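Local coordinates for protein glycerol dehydrogenase (Schizosaccharomyces pombe, PDB 1TA9) that probably oxidises glycerol to dihydroxyacetone with NAD(+) at a zinc site, serving the assimilation of glycerol, at residues Trp350-Glu353 and Asp354-Leu358. Sequence-based numbering, arbitrary orientation.
Sequences WPLE and DFNNL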
ATOM      1  N   TRP B 350       0.745  21.134 -14.671  1.00 10.68           N
ATOM      2  CA  TRP B 350       0.997  19.792 -14.147  1.00 10.78           C
ATOM      3  C   TRP B 350       2.498  19.672 -13.907  1.00 10.54           C
ATOM      4  O   TRP B 350       3.290  20.274 -14.627  1.00 10.62           O
ATOM      5  CB  TRP B 350       0.634  18.714 -15.169  1.00 11.03           C
ATOM      6  CG  TRP B 350      -0.811  18.495 -15.440  1.00 11.49           C
ATOM      7  CD1 TRP B 350      -1.850  19.316 -15.119  1.00 11.63           C
ATOM      8  CD2 TRP B 350      -1.373  17.396 -16.164  1.00 11.90           C
ATOM      9  NE1 TRP B 350      -3.028  18.799 -15.606  1.00 12.09           N
ATOM     10  CE2 TRP B 350      -2.763  17.619 -16.252  1.00 12.06           C
ATOM     11  CE3 TRP B 350      -0.833  16.244 -16.753  1.00 11.98           C
ATOM     12  CZ2 TRP B 350      -3.628  16.731 -16.905  1.00 12.25           C
ATOM     13  CZ3 TRP B 350      -1.694  15.358 -17.406  1.00 12.12           C
ATOM     14  CH2 TRP B 350      -3.075  15.611 -17.474  1.00 12.30           C
ATOM     15  N   PRO B 351       2.908  18.907 -12.883  1.00 10.38           N
ATOM     16  CA  PRO B 351       4.344  18.754 -12.637  1.00 10.14           C
ATOM     17  C   PRO B 351       4.919  18.094 -13.899  1.00 10.15           C
ATOM     18  O   PRO B 351       4.198  17.386 -14.614  1.00  9.67           O
ATOM     19  CB  PRO B 351       4.384  17.821 -11.430  1.00 10.47           C
ATOM     20  CG  PRO B 351       3.156  18.219 -10.667  1.00 10.12           C
ATOM     21  CD  PRO B 351       2.119  18.334 -11.776  1.00 10.41           C
ATOM     22  N   LEU B 352       6.198  18.311 -14.178  1.00 10.15           N
ATOM     23  CA  LEU B 352       6.798  17.739 -15.378  1.00 10.66           C
ATOM     24  C   LEU B 352       6.617  16.222 -15.519  1.00 11.28           C
ATOM     25  O   LEU B 352       6.356  15.731 -16.616  1.00 10.75           O
ATOM     26  CB  LEU B 352       8.288  18.095 -15.447  1.00 10.18           C
ATOM     27  CG  LEU B 352       8.998  17.720 -16.752  1.00 10.05           C
ATOM     28  CD1 LEU B 352       8.318  18.407 -17.935  1.00 10.19           C
ATOM     29  CD2 LEU B 352      10.461  18.138 -16.661  1.00  9.70           C
ATOM     30  N   GLU B 353       6.745  15.476 -14.423  1.00 12.35           N
ATOM     31  CA  GLU B 353       6.581  14.022 -14.502  1.00 13.29           C
ATOM     32  C   GLU B 353       5.232  13.635 -15.107  1.00 12.83           C
ATOM     33  O   GLU B 353       5.149  12.709 -15.911  1.00 12.80           O
ATOM     34  CB  GLU B 353       6.725  13.380 -13.118  1.00 15.06           C
ATOM     35  CG  GLU B 353       8.162  13.311 -12.617  1.00 18.40           C
ATOM     36  CD  GLU B 353       9.049  12.423 -13.485  1.00 20.00           C
ATOM     37  OE1 GLU B 353       8.783  11.202 -13.561  1.00 21.41           O
ATOM     38  OE2 GLU B 353      10.012  12.946 -14.090  1.00 21.24           O
ATOM     39  N   ASP B 354       4.176  14.346 -14.722  1.00 12.43           N
ATOM     40  CA  ASP B 354       2.843  14.063 -15.247  1.00 12.29           C
ATOM     41  C   ASP B 354       2.730  14.441 -16.718  1.00 11.94           C
ATOM     42  O   ASP B 354       2.015  13.792 -17.482  1.00 11.60           O
ATOM     43  CB  ASP B 354       1.792  14.795 -14.420  1.00 13.01           C
ATOM     44  CG  ASP B 354       1.715  14.266 -13.009  1.00 13.97           C
ATOM     45  OD1 ASP B 354       2.001  15.029 -12.064  1.00 14.17           O
ATOM     46  OD2 ASP B 354       1.378  13.074 -12.854  1.00 14.34           O
ATOM     47  N   PHE B 355       3.432  15.497 -17.119  1.00 11.72           N
ATOM     48  CA  PHE B 355       3.423  15.893 -18.521  1.00 11.42           C
ATOM     49  C   PHE B 355       4.096  14.762 -19.293  1.00 11.46           C
ATOM     50  O   PHE B 355       3.590  14.315 -20.323  1.00 11.61           O
ATOM     51  CB  PHE B 355       4.192  17.207 -18.721  1.00 11.07           C
ATOM     52  CG  PHE B 355       4.501  17.526 -20.167  1.00 10.99           C
ATOM     53  CD1 PHE B 355       5.576  16.921 -20.815  1.00 10.98           C
ATOM     54  CD2 PHE B 355       3.715  18.429 -20.879  1.00 10.62           C
ATOM     55  CE1 PHE B 355       5.866  17.211 -22.152  1.00 10.76           C
ATOM     56  CE2 PHE B 355       3.994  18.727 -22.214  1.00 10.78           C
ATOM     57  CZ  PHE B 355       5.071  18.116 -22.851  1.00 10.70           C
ATOM     58  N   ASN B 356       5.229  14.291 -18.782  1.00 11.36           N
ATOM     59  CA  ASN B 356       5.965  13.216 -19.439  1.00 11.78           C
ATOM     60  C   ASN B 356       5.144  11.946 -19.607  1.00 11.91           C
ATOM     61  O   ASN B 356       5.248  11.263 -20.625  1.00 11.86           O
ATOM     62  CB  ASN B 356       7.250  12.889 -18.672  1.00 11.76           C
ATOM     63  CG  ASN B 356       8.295  13.979 -18.796  1.00 12.42           C
ATOM     64  OD1 ASN B 356       8.204  14.844 -19.668  1.00 12.54           O
ATOM     65  ND2 ASN B 356       9.300  13.938 -17.932  1.00 12.34           N
ATOM     66  N   ASN B 357       4.326  11.620 -18.615  1.00 12.04           N
ATOM     67  CA  ASN B 357       3.512  10.419 -18.718  1.00 12.11           C
ATOM     68  C   ASN B 357       2.552  10.502 -19.901  1.00 11.85           C
ATOM     69  O   ASN B 357       2.337   9.512 -20.604  1.00 11.67           O
ATOM     70  CB  ASN B 357       2.745  10.174 -17.415  1.00 13.24           C
ATOM     71  CG  ASN B 357       3.653   9.719 -16.285  1.00 13.94           C
ATOM     72  OD1 ASN B 357       4.714   9.143 -16.522  1.00 14.95           O
ATOM     73  ND2 ASN B 357       3.230   9.958 -15.051  1.00 14.93           N
ATOM     74  N   LEU B 358       1.983  11.680 -20.137  1.00 11.07           N
ATOM     75  CA  LEU B 358       1.053  11.846 -21.252  1.00 10.74           C
ATOM     76  C   LEU B 358       1.803  11.944 -22.577  1.00 10.54           C
ATOM     77  O   LEU B 358       1.423  11.311 -23.558  1.00 10.26           O
ATOM     78  CB  LEU B 358       0.187  13.094 -21.048  1.00 10.60           C
ATOM     79  CG  LEU B 358      -0.907  13.364 -22.091  1.00 10.39           C
ATOM     80  CD1 LEU B 358      -1.856  12.172 -22.183  1.00 10.21           C
ATOM     81  CD2 LEU B 358      -1.675  14.625 -21.698  1.00 10.44           C
TER
HETATM   82  O   HOH W   1       6.981  10.259 -15.791  1.00 35.88           O
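Phe355 N binds Pro351 O at 3.2 Å and opens the backbone hydrogen bonding of the helix. Asp354 N adds a weak bond to the same oxygen. One residue on, Asn356 N meets Leu352 O at 2.8 Å with an N-H...O angle of 166°. Asn357 N follows, reaching Glu353 O at 3.0 Å.

These bonds start helix 352-364, with Pro351 at the N-cap. The helix belongs to the all-helical part of an iron-containing alcohol dehydrogenase fold, away from the zinc and potassium ions. Helices 333-347 and 407-428 pack against it. Phe355 stacks edge-to-face on Tyr420, while Pro351 and Leu352 touch a second subunit.

Among the side chains, Asp354 lies alongside Pro351, its OD1 3.3 Å from Pro351 CD. Trp350 CG sits beside the backbone N (chi1 -71°), which turns the six-membered part of the indole back alongside the first turn, with Asp354 C at the ring edge. There Trp350 CE3 comes within 3.8 Å of Asp354 CB. The indole and carboxylate planes stand 88° apart. Farther along, Trp350 CZ3 approaches Leu358 CD2 at 4.4 Å. Leu352 CD1 makes an apolar contact with Phe355 CD1.

A water joins the two exposed polar side chains. It lies 3.0 Å from Glu353 OE1 and 2.6 Å from Asn357 OD1 and bridges the two. The Glu353 chain is bent at chi2, and its carboxylate reaches the water.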